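Local atomic coordinates of oligopeptide-binding protein appA (Bacillus subtilis, PDB entry 1XOC), a protein that binds oligopeptides at the cell surface and delivers them to an ABC-type permease for uptake, supporting sporulation and genetic competence. Residues 364-367 / 373-376. Residues are numbered along the deposited sequence; the frame is centred on the assembly and turned at random.
Sequences LKTN and REDI. With ZN (zinc ion), chain F; ZN (zinc ion), chain J.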
loop_
_atom_site.group_PDB
_atom_site.type_symbol
_atom_site.label_atom_id
_atom_site.label_comp_id
_atom_site.label_asym_id
_atom_site.label_seq_id
_atom_site.Cartn_x
_atom_site.Cartn_y
_atom_site.Cartn_z
ATOM N N LEU A 364 5.364 4.263 -20.399
ATOM C CA LEU A 364 4.766 3.453 -19.338
ATOM C C LEU A 364 5.850 2.921 -18.399
ATOM O O LEU A 364 6.689 2.081 -18.778
ATOM C CB LEU A 364 4.014 2.284 -19.953
ATOM C CG LEU A 364 3.232 1.323 -19.041
ATOM C CD1 LEU A 364 2.124 2.014 -18.272
ATOM C CD2 LEU A 364 2.642 0.188 -19.852
ATOM N N LYS A 365 5.802 3.392 -17.149
ATOM C CA LYS A 365 6.766 2.993 -16.135
ATOM C C LYS A 365 6.247 1.865 -15.252
ATOM O O LYS A 365 5.030 1.745 -15.019
ATOM C CB LYS A 365 7.091 4.170 -15.210
ATOM C CG LYS A 365 7.903 5.259 -15.803
ATOM C CD LYS A 365 8.128 6.405 -14.814
ATOM C CE LYS A 365 9.173 7.352 -15.369
ATOM N NZ LYS A 365 9.368 8.585 -14.551
ATOM N N THR A 366 7.167 1.060 -14.722
ATOM C CA THR A 366 6.829 0.168 -13.601
ATOM C C THR A 366 8.067 -0.132 -12.788
ATOM O O THR A 366 9.166 0.326 -13.173
ATOM C CB THR A 366 6.156 -1.151 -14.060
ATOM O OG1 THR A 366 5.517 -1.748 -12.908
ATOM C CG2 THR A 366 7.132 -2.107 -14.641
ATOM N N ASN A 367 7.936 -0.888 -11.702
ATOM C CA ASN A 367 9.057 -1.074 -10.784
ATOM C C ASN A 367 9.987 -2.242 -11.098
ATOM O O ASN A 367 9.536 -3.370 -11.323
ATOM C CB ASN A 367 8.578 -1.168 -9.328
ATOM C CG ASN A 367 7.484 -2.178 -9.126
ATOM O OD1 ASN A 367 6.429 -2.082 -9.743
ATOM N ND2 ASN A 367 7.723 -3.137 -8.232
ATOM N N ARG A 373 5.004 -7.306 -13.675
ATOM C CA ARG A 373 4.643 -5.956 -14.143
ATOM C C ARG A 373 5.472 -5.542 -15.345
ATOM O O ARG A 373 4.946 -4.868 -16.231
ATOM C CB ARG A 373 4.803 -4.919 -13.034
ATOM C CG ARG A 373 3.778 -5.127 -11.958
ATOM C CD ARG A 373 3.907 -4.098 -10.843
ATOM N NE ARG A 373 3.054 -4.423 -9.689
ATOM C CZ ARG A 373 3.053 -3.700 -8.580
ATOM N NH1 ARG A 373 3.797 -2.619 -8.441
ATOM N NH2 ARG A 373 2.230 -4.089 -7.592
ATOM N N GLU A 374 6.731 -5.929 -15.364
ATOM C CA GLU A 374 7.565 -5.677 -16.519
ATOM C C GLU A 374 6.942 -6.336 -17.741
ATOM O O GLU A 374 6.849 -5.730 -18.808
ATOM C CB GLU A 374 9.017 -6.147 -16.271
ATOM C CG GLU A 374 9.707 -5.452 -15.039
ATOM C CD GLU A 374 11.054 -6.065 -14.671
ATOM O OE1 GLU A 374 11.471 -7.017 -15.374
ATOM O OE2 GLU A 374 11.733 -5.590 -13.703
ATOM N N ASP A 375 6.534 -7.586 -17.621
ATOM C CA ASP A 375 5.824 -8.287 -18.688
ATOM C C ASP A 375 4.503 -7.606 -19.085
ATOM O O ASP A 375 4.176 -7.482 -20.272
ATOM C CB ASP A 375 5.508 -9.726 -18.272
ATOM C CG ASP A 375 6.743 -10.590 -18.142
ATOM O OD1 ASP A 375 6.659 -11.717 -17.623
ATOM O OD2 ASP A 375 7.832 -10.154 -18.571
ATOM N N ILE A 376 3.719 -7.207 -18.108
ATOM C CA ILE A 376 2.491 -6.500 -18.431
ATOM C C ILE A 376 2.771 -5.263 -19.246
ATOM O O ILE A 376 2.024 -4.959 -20.177
ATOM C CB ILE A 376 1.738 -6.114 -17.172
ATOM C CG1 ILE A 376 1.185 -7.358 -16.500
ATOM C CG2 ILE A 376 0.590 -5.131 -17.504
ATOM C CD1 ILE A 376 0.600 -7.092 -15.142
HETATM ZN ZN ZN F . 13.366 -7.291 -14.258
HETATM ZN ZN ZN J . 8.720 -12.572 -17.709
HETATM O O HOH W 1 14.616 -5.505 -14.608
HETATM O O HOH W 2 13.871 -8.721 -15.862
#
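Arg373 and Asn367 meet through one hydrogen bond, NH1 to OD1 at 3.0 Å, where the end of strand 358-367 meets the first turns of helix 371-385, the beta-alpha half of a beta-alpha-beta unit of this solute-binding protein. The N-H...O angle of 143° shows a bent bond, and the donor is tilted from the carbonyl plane. The amide and guanidinium planes stand 71° apart, so the two groups meet at an angle instead of lying flat together. With CG beside the backbone N (chi1 -69°) and an extended chain from there to NE, Arg373 passes Thr366 on the way: OG1 of Thr366 lies 3.3 Å from CB and 3.5 Å from CD of Arg373. That hydroxyl is itself hydrogen-bonded to the backbone O of Val416 in the adjoining strand 414-420.

Farther out, Asn367 ND2 and Arg373 NH2 both hydrogen-bond to the backbone of the bound peptide, which places the pair in the ligand site; backbone contacts of this kind do not depend on peptide side chains. Shortened to an alanine, position 373 is likely to leave Asn367 OD1 without its NH1 donor and to cost the peptide backbone its bond from NH2. The next helix residue, Glu374, rests CG 4.2 Å from Thr366 CG2, while its OE2 accepts a hydrogen bond from Gly369 N and, together with OE1, chelates a zinc ion at 2.4 and 2.2 Å respectively.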